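Local coordinates for TerD domain-containing protein (Streptomyces coelicolor A3, PDB 2QZ7) that is of unknown function but is a homologue of tellurium-resistance protein TerD, and binds sodium ions in the crystal, at residues R69-S81 / E91-I104. Numbering follows the deposited sequence.
With NA (sodium ion), chain D; EDO (1,2-ethanediol), chain G.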
ATOM      1  N   ARG A  69     -13.215  -4.608  -0.949  1.00 39.85           N
ATOM      2  CA  ARG A  69     -13.477  -3.157  -0.889  1.00 40.63           C
ATOM      3  C   ARG A  69     -13.532  -2.636   0.580  1.00 41.56           C
ATOM      4  O   ARG A  69     -13.774  -3.428   1.522  1.00 41.27           O
ATOM      5  CB  ARG A  69     -14.770  -2.758  -1.631  1.00 39.94           C
ATOM      6  CG  ARG A  69     -14.811  -3.187  -3.094  1.00 37.34           C
ATOM      7  CD  ARG A  69     -15.894  -2.409  -3.901  1.00 37.87           C
ATOM      8  NE  ARG A  69     -17.156  -2.518  -3.199  1.00 37.00           N
ATOM      9  CZ  ARG A  69     -17.955  -3.587  -3.239  1.00 41.58           C
ATOM     10  NH1 ARG A  69     -17.668  -4.678  -3.991  1.00 35.33           N
ATOM     11  NH2 ARG A  69     -19.079  -3.549  -2.543  1.00 42.26           N
ATOM     12  N   SER A  70     -13.290  -1.334   0.762  1.00 42.10           N
ATOM     13  CA  SER A  70     -13.536  -0.690   2.054  1.00 42.83           C
ATOM     14  C   SER A  70     -15.037  -0.800   2.384  1.00 44.49           C
ATOM     15  O   SER A  70     -15.867  -0.679   1.493  1.00 43.37           O
ATOM     16  CB  SER A  70     -13.086   0.761   1.994  1.00 42.99           C
ATOM     17  OG  SER A  70     -13.941   1.489   1.134  1.00 41.90           O
ATOM     18  N   PRO A  71     -15.396  -1.117   3.642  1.00 45.66           N
ATOM     19  CA  PRO A  71     -16.829  -1.274   3.906  1.00 47.04           C
ATOM     20  C   PRO A  71     -17.613   0.045   3.913  1.00 48.28           C
ATOM     21  O   PRO A  71     -18.827   0.037   3.874  1.00 47.75           O
ATOM     22  CB  PRO A  71     -16.870  -1.931   5.304  1.00 47.95           C
ATOM     23  CG  PRO A  71     -15.595  -1.609   5.947  1.00 46.40           C
ATOM     24  CD  PRO A  71     -14.573  -1.447   4.810  1.00 45.86           C
ATOM     25  N   ASP A  72     -16.888   1.155   3.930  1.00 49.49           N
ATOM     26  CA  ASP A  72     -17.468   2.460   4.157  1.00 49.72           C
ATOM     27  C   ASP A  72     -17.516   3.214   2.842  1.00 49.10           C
ATOM     28  O   ASP A  72     -18.021   4.324   2.792  1.00 48.67           O
ATOM     29  CB  ASP A  72     -16.636   3.224   5.211  1.00 50.30           C
ATOM     30  CG  ASP A  72     -15.130   3.219   4.893  1.00 50.95           C
ATOM     31  OD1 ASP A  72     -14.780   3.177   3.698  1.00 52.29           O
ATOM     32  OD2 ASP A  72     -14.293   3.273   5.827  1.00 52.98           O
ATOM     33  N   GLY A  73     -16.974   2.610   1.778  1.00 48.84           N
ATOM     34  CA  GLY A  73     -16.958   3.223   0.439  1.00 48.03           C
ATOM     35  C   GLY A  73     -15.996   4.388   0.245  1.00 47.70           C
ATOM     36  O   GLY A  73     -16.074   5.109  -0.735  1.00 47.49           O
ATOM     37  N   THR A  74     -15.071   4.587   1.171  1.00 47.60           N
ATOM     38  CA  THR A  74     -14.223   5.780   1.133  1.00 47.92           C
ATOM     39  C   THR A  74     -12.942   5.579   0.368  1.00 47.99           C
ATOM     40  O   THR A  74     -12.214   6.552   0.138  1.00 46.15           O
ATOM     41  CB  THR A  74     -13.835   6.215   2.540  1.00 48.34           C
ATOM     42  OG1 THR A  74     -13.096   5.141   3.139  1.00 51.77           O
ATOM     43  CG2 THR A  74     -15.082   6.527   3.341  1.00 48.27           C
ATOM     44  N   ILE A  75     -12.659   4.311   0.022  1.00 47.86           N
ATOM     45  CA  ILE A  75     -11.481   3.918  -0.748  1.00 49.23           C
ATOM     46  C   ILE A  75     -11.893   3.106  -2.006  1.00 50.11           C
ATOM     47  O   ILE A  75     -12.761   2.226  -1.927  1.00 51.47           O
ATOM     48  CB  ILE A  75     -10.492   3.135   0.137  1.00 49.84           C
ATOM     49  CG1 ILE A  75     -10.170   3.978   1.382  1.00 49.90           C
ATOM     50  CG2 ILE A  75      -9.201   2.802  -0.640  1.00 48.96           C
ATOM     51  CD1 ILE A  75      -9.568   3.229   2.580  1.00 50.44           C
ATOM     52  N   ASN A  76     -11.331   3.441  -3.163  1.00 48.76           N
ATOM     53  CA  ASN A  76     -11.730   2.829  -4.429  1.00 49.19           C
ATOM     54  C   ASN A  76     -10.463   2.436  -5.143  1.00 47.81           C
ATOM     55  O   ASN A  76      -9.403   3.013  -4.898  1.00 46.67           O
ATOM     56  CB  ASN A  76     -12.569   3.833  -5.308  1.00 49.89           C
ATOM     57  CG  ASN A  76     -13.040   3.222  -6.715  1.00 54.52           C
ATOM     58  OD1 ASN A  76     -12.785   3.827  -7.782  1.00 57.58           O
ATOM     59  ND2 ASN A  76     -13.743   2.053  -6.699  1.00 52.48           N
HETATM   60  N   MSE A  77     -10.578   1.439  -6.019  1.00 48.39           N
HETATM   61  CA  MSE A  77      -9.532   1.075  -6.968  1.00 47.59           C
HETATM   62  C   MSE A  77     -10.151   1.115  -8.358  1.00 48.58           C
HETATM   63  O   MSE A  77     -10.968   0.248  -8.691  1.00 49.07           O
HETATM   64  CB  MSE A  77      -8.997  -0.318  -6.671  1.00 47.36           C
HETATM   65  CG  MSE A  77      -8.363  -0.423  -5.244  1.00 48.00           C
HETATM   66 SE   MSE A  77      -7.495  -2.121  -5.026  0.90 52.03          SE
HETATM   67  CE  MSE A  77      -5.802  -1.670  -5.947  1.00 45.24           C
ATOM     68  N   SER A  78      -9.759   2.079  -9.189  1.00 47.76           N
ATOM     69  CA  SER A  78     -10.260   2.067 -10.573  1.00 48.31           C
ATOM     70  C   SER A  78      -9.523   1.074 -11.478  1.00 47.88           C
ATOM     71  O   SER A  78      -9.978   0.772 -12.587  1.00 47.50           O
ATOM     72  CB  SER A  78     -10.182   3.471 -11.176  1.00 48.94           C
ATOM     73  OG  SER A  78      -8.817   3.808 -11.378  1.00 51.97           O
ATOM     74  N   ARG A  79      -8.364   0.582 -11.038  1.00 47.39           N
ATOM     75  CA  ARG A  79      -7.688  -0.454 -11.791  1.00 46.80           C
ATOM     76  C   ARG A  79      -6.763  -1.250 -10.925  1.00 46.01           C
ATOM     77  O   ARG A  79      -6.319  -0.752  -9.867  1.00 44.26           O
ATOM     78  CB  ARG A  79      -6.955   0.120 -13.020  1.00 48.77           C
ATOM     79  CG  ARG A  79      -5.883   1.157 -12.646  1.00 49.46           C
ATOM     80  CD  ARG A  79      -5.277   1.769 -13.949  1.00 52.59           C
ATOM     81  NE  ARG A  79      -4.324   2.785 -13.519  1.00 59.04           N
ATOM     82  CZ  ARG A  79      -4.671   4.027 -13.150  1.00 59.82           C
ATOM     83  NH1 ARG A  79      -5.956   4.422 -13.212  1.00 58.46           N
ATOM     84  NH2 ARG A  79      -3.735   4.879 -12.747  1.00 58.17           N
ATOM     85  N   HIS A  80      -6.506  -2.490 -11.365  1.00 43.79           N
ATOM     86  CA  HIS A  80      -5.662  -3.409 -10.618  1.00 44.43           C
ATOM     87  C   HIS A  80      -5.151  -4.485 -11.547  1.00 44.17           C
ATOM     88  O   HIS A  80      -5.738  -4.753 -12.564  1.00 44.98           O
ATOM     89  CB  HIS A  80      -6.414  -4.016  -9.390  1.00 43.06           C
ATOM     90  CG  HIS A  80      -7.794  -4.498  -9.719  1.00 45.73           C
ATOM     91  ND1 HIS A  80      -8.029  -5.677 -10.411  1.00 48.27           N
ATOM     92  CD2 HIS A  80      -9.002  -3.902  -9.559  1.00 46.31           C
ATOM     93  CE1 HIS A  80      -9.330  -5.795 -10.630  1.00 50.41           C
ATOM     94  NE2 HIS A  80      -9.942  -4.739 -10.110  1.00 49.22           N
ATOM     95  N   SER A  81      -4.053  -5.142 -11.193  1.00 45.24           N
ATOM     96  CA  SER A  81      -3.498  -6.120 -12.119  1.00 45.36           C
ATOM     97  C   SER A  81      -2.911  -7.300 -11.415  1.00 45.13           C
ATOM     98  O   SER A  81      -2.250  -7.156 -10.380  1.00 44.47           O
ATOM     99  CB  SER A  81      -2.396  -5.468 -12.983  1.00 46.09           C
ATOM    100  OG  SER A  81      -1.738  -6.466 -13.757  1.00 44.23           O
ATOM    101  N   GLU A  91      -2.129  -0.277 -11.496  1.00 42.73           N
ATOM    102  CA  GLU A  91      -2.971  -0.501 -10.351  1.00 43.22           C
ATOM    103  C   GLU A  91      -3.042   0.793  -9.566  1.00 43.95           C
ATOM    104  O   GLU A  91      -2.065   1.510  -9.477  1.00 45.89           O
ATOM    105  CB  GLU A  91      -2.401  -1.648  -9.490  1.00 43.22           C
ATOM    106  CG  GLU A  91      -3.222  -1.968  -8.202  1.00 41.85           C
ATOM    107  CD  GLU A  91      -3.128  -3.428  -7.803  1.00 41.63           C
ATOM    108  OE1 GLU A  91      -3.034  -4.297  -8.717  1.00 42.44           O
ATOM    109  OE2 GLU A  91      -3.187  -3.727  -6.593  1.00 44.34           O
ATOM    110  N   GLU A  92      -4.190   1.121  -9.005  1.00 43.68           N
ATOM    111  CA  GLU A  92      -4.269   2.366  -8.251  1.00 44.35           C
ATOM    112  C   GLU A  92      -5.293   2.240  -7.127  1.00 43.33           C
ATOM    113  O   GLU A  92      -6.276   1.487  -7.238  1.00 42.24           O
ATOM    114  CB  GLU A  92      -4.649   3.534  -9.183  1.00 45.99           C
ATOM    115  CG  GLU A  92      -6.138   3.601  -9.521  1.00 48.95           C
ATOM    116  CD  GLU A  92      -6.969   4.391  -8.465  1.00 51.29           C
ATOM    117  OE1 GLU A  92      -6.445   5.324  -7.851  1.00 51.27           O
ATOM    118  OE2 GLU A  92      -8.155   4.088  -8.267  1.00 52.95           O
HETATM  119  N   MSE A  93      -5.072   3.007  -6.068  1.00 42.45           N
HETATM  120  CA  MSE A  93      -6.002   3.063  -4.965  1.00 42.20           C
HETATM  121  C   MSE A  93      -6.159   4.528  -4.574  1.00 42.56           C
HETATM  122  O   MSE A  93      -5.162   5.220  -4.277  1.00 40.72           O
HETATM  123  CB  MSE A  93      -5.433   2.265  -3.758  1.00 43.88           C
HETATM  124  CG  MSE A  93      -6.457   2.143  -2.587  1.00 40.54           C
HETATM  125 SE   MSE A  93      -5.834   1.093  -1.114  0.80 47.05          SE
HETATM  126  CE  MSE A  93      -5.926  -0.616  -1.985  1.00 39.48           C
ATOM    127  N   THR A  94      -7.403   5.002  -4.572  1.00 42.69           N
ATOM    128  CA  THR A  94      -7.711   6.381  -4.128  1.00 43.87           C
ATOM    129  C   THR A  94      -8.389   6.433  -2.739  1.00 43.99           C
ATOM    130  O   THR A  94      -9.363   5.734  -2.507  1.00 44.73           O
ATOM    131  CB  THR A  94      -8.581   7.055  -5.191  1.00 43.95           C
ATOM    132  OG1 THR A  94      -7.871   7.073  -6.437  1.00 44.84           O
ATOM    133  CG2 THR A  94      -9.008   8.502  -4.802  1.00 46.11           C
ATOM    134  N   PHE A  95      -7.924   7.317  -1.853  1.00 43.94           N
ATOM    135  CA  PHE A  95      -8.502   7.475  -0.524  1.00 44.49           C
ATOM    136  C   PHE A  95      -9.148   8.821  -0.376  1.00 45.51           C
ATOM    137  O   PHE A  95      -8.506   9.844  -0.638  1.00 46.27           O
ATOM    138  CB  PHE A  95      -7.439   7.395   0.606  1.00 42.40           C
ATOM    139  CG  PHE A  95      -6.538   6.189   0.531  1.00 44.39           C
ATOM    140  CD1 PHE A  95      -6.571   5.232   1.555  1.00 43.91           C
ATOM    141  CD2 PHE A  95      -5.661   6.000  -0.540  1.00 43.57           C
ATOM    142  CE1 PHE A  95      -5.751   4.130   1.509  1.00 43.64           C
ATOM    143  CE2 PHE A  95      -4.817   4.873  -0.585  1.00 41.31           C
ATOM    144  CZ  PHE A  95      -4.872   3.960   0.462  1.00 42.93           C
ATOM    145  N   GLU A  96     -10.392   8.826   0.086  1.00 44.90           N
ATOM    146  CA  GLU A  96     -11.055  10.055   0.414  1.00 45.97           C
ATOM    147  C   GLU A  96     -10.954  10.088   1.914  1.00 45.43           C
ATOM    148  O   GLU A  96     -11.902   9.747   2.609  1.00 45.63           O
ATOM    149  CB  GLU A  96     -12.519  10.056  -0.059  1.00 45.37           C
ATOM    150  CG  GLU A  96     -12.743   9.886  -1.576  1.00 50.60           C
ATOM    151  CD  GLU A  96     -12.105  10.987  -2.446  1.00 56.38           C
ATOM    152  OE1 GLU A  96     -12.050  12.178  -2.032  1.00 58.58           O
ATOM    153  OE2 GLU A  96     -11.660  10.653  -3.576  1.00 60.07           O
ATOM    154  N   LEU A  97      -9.770  10.465   2.394  1.00 46.21           N
ATOM    155  CA  LEU A  97      -9.427  10.538   3.829  1.00 46.26           C
ATOM    156  C   LEU A  97     -10.431  11.355   4.657  1.00 46.62           C
ATOM    157  O   LEU A  97     -10.833  10.955   5.747  1.00 46.29           O
ATOM    158  CB  LEU A  97      -8.000  11.091   3.982  1.00 45.77           C
ATOM    159  CG  LEU A  97      -6.891  10.212   3.336  1.00 45.27           C
ATOM    160  CD1 LEU A  97      -5.531  10.867   3.476  1.00 43.06           C
ATOM    161  CD2 LEU A  97      -6.838   8.850   3.933  1.00 45.45           C
ATOM    162  N   ASP A  98     -10.864  12.475   4.103  1.00 48.02           N
ATOM    163  CA  ASP A  98     -11.779  13.381   4.790  1.00 49.41           C
ATOM    164  C   ASP A  98     -13.146  12.751   5.059  1.00 49.76           C
ATOM    165  O   ASP A  98     -13.878  13.229   5.895  1.00 50.22           O
ATOM    166  CB  ASP A  98     -11.901  14.702   4.025  1.00 50.28           C
ATOM    167  CG  ASP A  98     -12.506  14.548   2.616  1.00 52.50           C
ATOM    168  OD1 ASP A  98     -13.084  15.556   2.151  1.00 56.59           O
ATOM    169  OD2 ASP A  98     -12.379  13.479   1.948  1.00 53.94           O
ATOM    170  N   ARG A  99     -13.435  11.628   4.408  1.00 50.38           N
ATOM    171  CA  ARG A  99     -14.723  10.942   4.547  1.00 50.70           C
ATOM    172  C   ARG A  99     -14.694   9.722   5.470  1.00 49.73           C
ATOM    173  O   ARG A  99     -15.722   9.086   5.696  1.00 49.56           O
ATOM    174  CB  ARG A  99     -15.245  10.553   3.161  1.00 51.66           C
ATOM    175  CG  ARG A  99     -15.709  11.770   2.337  1.00 55.91           C
ATOM    176  CD  ARG A  99     -16.127  11.345   0.933  1.00 63.85           C
ATOM    177  NE  ARG A  99     -16.934  10.118   0.975  1.00 69.41           N
ATOM    178  CZ  ARG A  99     -16.833   9.099   0.117  1.00 71.50           C
ATOM    179  NH1 ARG A  99     -17.631   8.043   0.275  1.00 72.29           N
ATOM    180  NH2 ARG A  99     -15.944   9.126  -0.886  1.00 70.52           N
ATOM    181  N   LEU A 100     -13.512   9.397   5.998  1.00 48.57           N
ATOM    182  CA  LEU A 100     -13.364   8.353   7.012  1.00 47.67           C
ATOM    183  C   LEU A 100     -13.981   8.761   8.339  1.00 48.01           C
ATOM    184  O   LEU A 100     -13.842   9.914   8.773  1.00 47.01           O
ATOM    185  CB  LEU A 100     -11.880   8.052   7.253  1.00 47.42           C
ATOM    186  CG  LEU A 100     -11.130   7.407   6.081  1.00 46.89           C
ATOM    187  CD1 LEU A 100      -9.610   7.408   6.301  1.00 44.79           C
ATOM    188  CD2 LEU A 100     -11.629   5.982   5.913  1.00 46.09           C
ATOM    189  N   SER A 101     -14.637   7.789   8.980  1.00 48.58           N
ATOM    190  CA  SER A 101     -15.170   7.901  10.354  1.00 48.86           C
ATOM    191  C   SER A 101     -14.148   8.554  11.271  1.00 48.13           C
ATOM    192  O   SER A 101     -12.965   8.260  11.149  1.00 48.08           O
ATOM    193  CB  SER A 101     -15.459   6.491  10.889  1.00 49.21           C
ATOM    194  OG  SER A 101     -15.678   6.498  12.296  1.00 53.67           O
ATOM    195  N   PRO A 102     -14.591   9.425  12.214  1.00 48.14           N
ATOM    196  CA  PRO A 102     -13.660   9.980  13.204  1.00 47.36           C
ATOM    197  C   PRO A 102     -12.983   8.885  14.026  1.00 47.26           C
ATOM    198  O   PRO A 102     -11.845   9.041  14.462  1.00 47.30           O
ATOM    199  CB  PRO A 102     -14.580  10.848  14.100  1.00 48.09           C
ATOM    200  CG  PRO A 102     -15.688  11.235  13.187  1.00 48.11           C
ATOM    201  CD  PRO A 102     -15.947   9.970  12.401  1.00 47.83           C
ATOM    202  N   SER A 103     -13.670   7.767  14.215  1.00 47.14           N
ATOM    203  CA  SER A 103     -13.103   6.644  14.942  1.00 47.89           C
ATOM    204  C   SER A 103     -11.916   5.929  14.217  1.00 46.92           C
ATOM    205  O   SER A 103     -11.239   5.114  14.825  1.00 47.05           O
ATOM    206  CB  SER A 103     -14.209   5.650  15.314  1.00 48.44           C
ATOM    207  OG  SER A 103     -14.711   4.983  14.159  1.00 51.75           O
ATOM    208  N   ILE A 104     -11.648   6.255  12.950  1.00 46.56           N
ATOM    209  CA  ILE A 104     -10.424   5.771  12.262  1.00 45.98           C
ATOM    210  C   ILE A 104      -9.413   6.926  12.213  1.00 45.89           C
ATOM    211  O   ILE A 104      -9.708   7.985  11.668  1.00 46.45           O
ATOM    212  CB  ILE A 104     -10.733   5.248  10.828  1.00 45.85           C
ATOM    213  CG1 ILE A 104     -11.529   3.950  10.909  1.00 45.74           C
ATOM    214  CG2 ILE A 104      -9.424   5.041   9.965  1.00 44.62           C
ATOM    215  CD1 ILE A 104     -12.141   3.589   9.638  1.00 48.98           C
TER
HETATM  216 NA    NA D 194      -2.775  -6.559  -8.153  1.00 30.59          NA
HETATM  217  C1  EDO G 197      -3.372  -6.116 -16.544  1.00 44.55           C
HETATM  218  O1  EDO G 197      -2.246  -5.222 -16.306  1.00 41.56           O
HETATM  219  C2  EDO G 197      -4.649  -6.009 -15.672  1.00 48.36           C
HETATM  220  O2  EDO G 197      -5.435  -4.783 -15.733  1.00 49.28           O
HETATM  221  O   HOH W   1      -4.619  -7.664  -8.552  1.00 28.16           O
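Ile75 packs against both selenomethionine Met93 and Phe95 of the neighbouring strand. Its CG2 presses tightly on Met93 CG at 3.4 Å, and its CD1 meets Phe95 CD1 at 3.7 Å. CG2 also lies over one face of the ring, toward its rim. Selenomethionine Met77 bends at chi3 (81°) and brings CE against Glu91 CG. The two strands run antiparallel. Asn76 and Thr94 form a hydrogen-bonded pair, and Glu96 N donates to Thr74 O.

At the corner, at Ser78, Glu92 supplies the polar contact. Its chain bends at chi2 (86°), and OE2 accepts from Ser78 N at 2.7 Å through its anti lone pair. OE1 takes the Thr94 hydroxyl on its syn side, so both oxygens are held. The Arg79 guanidinium lays a face over Glu92 CG, while its NE hydrogen-bonds to Phe89 O.

At the far end Glu91 OE1 accepts from Ser81 N at 2.8 Å. The same oxygen coordinates sodium. Ser81 O, a water, Leu44 and Asp45 complete the site.

The fold is a beta-sandwich of two five-stranded antiparallel sheets. Strand 75-77 is outermost in its sheet within the chain. Strand 91-95 separates it from strand 26-31, and Met93 and Phe95, on the inner face, pack on strand 44-52 of the other sheet.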